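Local coordinates for transcriptional regulator URE2 (PDB 1K0D), which represses nitrogen-utilization genes by holding GATA activators in the cytoplasm and, as a GST-superfamily homodimer, has glutathione-dependent peroxidase activity, at residues A130-Y141 against W222-G230. Residues are numbered along the deposited sequence; the frame is centred on the assembly and turned at random.
Sequences APMIGQALHFRY and WNNVVDRIG
Ala130 sets its methyl over one face of the Trp222 indole, CB lying 3.9 Å from the centroid of the six-membered ring and 24° off its normal, a CH-pi contact. Ile133, about a turn further along the helix, takes the rim of the same ring instead: CG2, anti to the backbone N, meets the edge near the ring plane, 3.8 Å from Trp222 CE3. Ile133 CG1 lies anti to the carbonyl carbon, and from there an extended chain (chi2 173°) puts Ile133 CD1 3.5 Å from Val226 CG1, still brushing the indole rim. His129 also meets the indole at a steep angle, and Pro29 and Asn30 of helix 29-40 touch it; Asn30 binds glutathione, and the tripeptide itself is about 5 Å from the Trp222 side chain at nearest atoms. This is the all-helical C-terminal domain of the GST fold, where the long helix 112-142 packs against the end of helix 220-223 and the turn after it; Trp222 and Val225 both touch helix 29-40 of the thioredoxin-like N-terminal domain.

Further along, Leu137 works as a fork. CD1 reaches Val225 CG1 at 3.8 Å, while CD2 presses on Ile229 CG2 at 3.5 Å and also touches the CB of Arg228. Ala136 adds its methyl to the same Ile229 branch, CB to CG2 being 4.0 Å.

The polar link comes at the exposed end, where Tyr141 OH donates to the carbonyl O of Arg228 over 2.5 Å. The hydroxyl approaches in the carbonyl plane with a C=O...O angle of 147°, and the acceptor in turn lies at the edge of the phenol ring, near its plane. One face of that ring is packed by Arg140 CG from its own helix.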
loop_
_atom_site.group_PDB
_atom_site.type_symbol
_atom_site.label_atom_id
_atom_site.label_comp_id
_atom_site.label_asym_id
_atom_site.label_seq_id
_atom_site.Cartn_x
_atom_site.Cartn_y
_atom_site.Cartn_z
ATOM N N ALA B 130 8.265 -2.221 -4.093
ATOM C CA ALA B 130 8.995 -0.983 -3.867
ATOM C C ALA B 130 9.793 -0.924 -2.566
ATOM O O ALA B 130 10.962 -0.539 -2.571
ATOM C CB ALA B 130 8.035 0.207 -3.947
ATOM N N PRO B 131 9.177 -1.296 -1.430
ATOM C CA PRO B 131 9.920 -1.244 -0.165
ATOM C C PRO B 131 11.187 -2.091 -0.187
ATOM O O PRO B 131 12.223 -1.682 0.336
ATOM C CB PRO B 131 8.901 -1.757 0.858
ATOM C CG PRO B 131 7.590 -1.316 0.264
ATOM C CD PRO B 131 7.768 -1.653 -1.197
ATOM N N MET B 132 11.095 -3.271 -0.791
ATOM C CA MET B 132 12.225 -4.184 -0.869
ATOM C C MET B 132 13.331 -3.658 -1.779
ATOM O O MET B 132 14.515 -3.786 -1.468
ATOM C CB MET B 132 11.753 -5.561 -1.345
ATOM C CG MET B 132 10.790 -6.244 -0.381
ATOM S SD MET B 132 11.521 -6.518 1.262
ATOM C CE MET B 132 10.769 -5.195 2.206
ATOM N N ILE B 133 12.955 -3.080 -2.913
ATOM C CA ILE B 133 13.953 -2.525 -3.814
ATOM C C ILE B 133 14.647 -1.414 -3.037
ATOM O O ILE B 133 15.861 -1.229 -3.139
ATOM C CB ILE B 133 13.308 -1.948 -5.081
ATOM C CG1 ILE B 133 12.741 -3.092 -5.935
ATOM C CG2 ILE B 133 14.334 -1.132 -5.868
ATOM C CD1 ILE B 133 11.941 -2.611 -7.140
ATOM N N GLY B 134 13.861 -0.695 -2.241
ATOM C CA GLY B 134 14.407 0.383 -1.436
ATOM C C GLY B 134 15.408 -0.104 -0.400
ATOM O O GLY B 134 16.430 0.536 -0.171
ATOM N N GLN B 135 15.130 -1.239 0.231
ATOM C CA GLN B 135 16.047 -1.749 1.238
ATOM C C GLN B 135 17.326 -2.284 0.589
ATOM O O GLN B 135 18.410 -2.140 1.153
ATOM C CB GLN B 135 15.390 -2.851 2.075
ATOM C CG GLN B 135 14.090 -2.438 2.775
ATOM C CD GLN B 135 14.099 -0.994 3.249
ATOM O OE1 GLN B 135 13.327 -0.173 2.759
ATOM N NE2 GLN B 135 14.969 -0.677 4.193
ATOM N N ALA B 136 17.201 -2.896 -0.588
ATOM C CA ALA B 136 18.371 -3.436 -1.278
ATOM C C ALA B 136 19.279 -2.292 -1.693
ATOM O O ALA B 136 20.493 -2.357 -1.519
ATOM C CB ALA B 136 17.956 -4.256 -2.504
ATOM N N LEU B 137 18.688 -1.241 -2.244
ATOM C CA LEU B 137 19.474 -0.085 -2.660
ATOM C C LEU B 137 20.171 0.517 -1.444
ATOM O O LEU B 137 21.341 0.892 -1.514
ATOM C CB LEU B 137 18.579 0.967 -3.324
ATOM C CG LEU B 137 18.059 0.650 -4.732
ATOM C CD1 LEU B 137 16.983 1.654 -5.121
ATOM C CD2 LEU B 137 19.212 0.680 -5.728
ATOM N N HIS B 138 19.456 0.601 -0.325
ATOM C CA HIS B 138 20.035 1.173 0.887
ATOM C C HIS B 138 21.286 0.440 1.380
ATOM O O HIS B 138 22.330 1.058 1.577
ATOM C CB HIS B 138 19.016 1.208 2.026
ATOM C CG HIS B 138 19.578 1.749 3.304
ATOM N ND1 HIS B 138 19.834 3.089 3.492
ATOM C CD2 HIS B 138 20.027 1.122 4.417
ATOM C CE1 HIS B 138 20.418 3.266 4.665
ATOM N NE2 HIS B 138 20.548 2.087 5.246
ATOM N N PHE B 139 21.187 -0.869 1.590
ATOM C CA PHE B 139 22.336 -1.620 2.085
ATOM C C PHE B 139 23.452 -1.779 1.066
ATOM O O PHE B 139 24.615 -1.942 1.427
ATOM C CB PHE B 139 21.897 -2.990 2.608
ATOM C CG PHE B 139 21.133 -2.917 3.898
ATOM C CD1 PHE B 139 19.747 -3.063 3.917
ATOM C CD2 PHE B 139 21.798 -2.643 5.093
ATOM C CE1 PHE B 139 19.032 -2.933 5.112
ATOM C CE2 PHE B 139 21.095 -2.513 6.285
ATOM C CZ PHE B 139 19.707 -2.657 6.294
ATOM N N ARG B 140 23.104 -1.726 -0.210
ATOM C CA ARG B 140 24.107 -1.854 -1.246
ATOM C C ARG B 140 24.894 -0.553 -1.380
ATOM O O ARG B 140 26.104 -0.582 -1.601
ATOM C CB ARG B 140 23.443 -2.199 -2.585
ATOM C CG ARG B 140 24.391 -2.188 -3.783
ATOM C CD ARG B 140 25.227 -3.456 -3.859
ATOM N NE ARG B 140 26.296 -3.356 -4.851
ATOM C CZ ARG B 140 27.409 -2.643 -4.687
ATOM N NH1 ARG B 140 28.328 -2.609 -5.645
ATOM N NH2 ARG B 140 27.612 -1.967 -3.563
ATOM N N TYR B 141 24.224 0.584 -1.210
ATOM C CA TYR B 141 24.892 1.871 -1.389
ATOM C C TYR B 141 24.939 2.919 -0.279
ATOM O O TYR B 141 25.888 3.700 -0.222
ATOM C CB TYR B 141 24.310 2.584 -2.610
ATOM C CG TYR B 141 24.371 1.805 -3.903
ATOM C CD1 TYR B 141 23.235 1.174 -4.414
ATOM C CD2 TYR B 141 25.559 1.720 -4.630
ATOM C CE1 TYR B 141 23.280 0.479 -5.625
ATOM C CE2 TYR B 141 25.614 1.026 -5.837
ATOM C CZ TYR B 141 24.471 0.409 -6.325
ATOM O OH TYR B 141 24.534 -0.303 -7.500
ATOM N N TRP B 222 9.840 1.439 -11.422
ATOM C CA TRP B 222 10.825 0.634 -10.709
ATOM C C TRP B 222 11.552 -0.379 -11.575
ATOM O O TRP B 222 12.744 -0.627 -11.377
ATOM C CB TRP B 222 10.162 -0.077 -9.538
ATOM C CG TRP B 222 9.594 0.870 -8.539
ATOM C CD1 TRP B 222 8.348 1.437 -8.548
ATOM C CD2 TRP B 222 10.271 1.400 -7.396
ATOM N NE1 TRP B 222 8.210 2.289 -7.474
ATOM C CE2 TRP B 222 9.376 2.284 -6.753
ATOM C CE3 TRP B 222 11.549 1.216 -6.854
ATOM C CZ2 TRP B 222 9.720 2.983 -5.589
ATOM C CZ3 TRP B 222 11.892 1.912 -5.695
ATOM C CH2 TRP B 222 10.978 2.783 -5.077
ATOM N N ASN B 223 10.843 -0.974 -12.530
ATOM C CA ASN B 223 11.477 -1.952 -13.408
ATOM C C ASN B 223 12.724 -1.340 -14.048
ATOM O O ASN B 223 13.576 -2.051 -14.579
ATOM C CB ASN B 223 10.509 -2.406 -14.508
ATOM C CG ASN B 223 9.286 -3.116 -13.960
ATOM O OD1 ASN B 223 9.379 -3.905 -13.022
ATOM N ND2 ASN B 223 8.130 -2.851 -14.562
ATOM N N ASN B 224 12.828 -0.018 -13.979
ATOM C CA ASN B 224 13.955 0.704 -14.567
ATOM C C ASN B 224 15.093 0.944 -13.573
ATOM O O ASN B 224 16.196 1.322 -13.962
ATOM C CB ASN B 224 13.466 2.057 -15.104
ATOM C CG ASN B 224 12.310 1.919 -16.088
ATOM O OD1 ASN B 224 11.649 2.904 -16.431
ATOM N ND2 ASN B 224 12.064 0.699 -16.551
ATOM N N VAL B 225 14.819 0.712 -12.294
ATOM C CA VAL B 225 15.794 0.942 -11.231
ATOM C C VAL B 225 16.505 -0.313 -10.731
ATOM O O VAL B 225 17.617 -0.237 -10.202
ATOM C CB VAL B 225 15.089 1.643 -10.024
ATOM C CG1 VAL B 225 15.966 1.620 -8.782
ATOM C CG2 VAL B 225 14.753 3.074 -10.396
ATOM N N VAL B 226 15.878 -1.469 -10.915
ATOM C CA VAL B 226 16.440 -2.714 -10.417
ATOM C C VAL B 226 17.803 -3.128 -10.977
ATOM O O VAL B 226 18.483 -3.987 -10.403
ATOM C CB VAL B 226 15.408 -3.860 -10.559
ATOM C CG1 VAL B 226 14.176 -3.521 -9.721
ATOM C CG2 VAL B 226 15.012 -4.061 -12.022
ATOM N N ASP B 227 18.213 -2.512 -12.080
ATOM C CA ASP B 227 19.515 -2.803 -12.672
ATOM C C ASP B 227 20.595 -2.397 -11.656
ATOM O O ASP B 227 21.661 -3.016 -11.575
ATOM C CB ASP B 227 19.697 -1.984 -13.948
ATOM C CG ASP B 227 19.578 -0.492 -13.690
ATOM O OD1 ASP B 227 18.473 -0.029 -13.320
ATOM O OD2 ASP B 227 20.593 0.222 -13.837
ATOM N N ARG B 228 20.302 -1.353 -10.881
ATOM C CA ARG B 228 21.228 -0.844 -9.872
ATOM C C ARG B 228 21.538 -1.845 -8.762
ATOM O O ARG B 228 22.479 -1.649 -7.999
ATOM C CB ARG B 228 20.682 0.440 -9.241
ATOM C CG ARG B 228 20.511 1.606 -10.207
ATOM C CD ARG B 228 19.748 2.731 -9.523
ATOM N NE ARG B 228 19.307 3.766 -10.457
ATOM C CZ ARG B 228 18.411 4.702 -10.157
ATOM N NH1 ARG B 228 17.859 4.732 -8.948
ATOM N NH2 ARG B 228 18.065 5.607 -11.061
ATOM N N ILE B 229 20.747 -2.906 -8.654
ATOM C CA ILE B 229 21.008 -3.905 -7.628
ATOM C C ILE B 229 21.405 -5.237 -8.262
ATOM O O ILE B 229 21.264 -6.301 -7.654
ATOM C CB ILE B 229 19.791 -4.100 -6.694
ATOM C CG1 ILE B 229 18.555 -4.491 -7.497
ATOM C CG2 ILE B 229 19.533 -2.824 -5.911
ATOM C CD1 ILE B 229 17.322 -4.710 -6.634
ATOM N N GLY B 230 21.906 -5.161 -9.494
ATOM C CA GLY B 230 22.360 -6.352 -10.190
ATOM C C GLY B 230 21.310 -7.209 -10.864
ATOM O O GLY B 230 21.614 -8.319 -11.291
#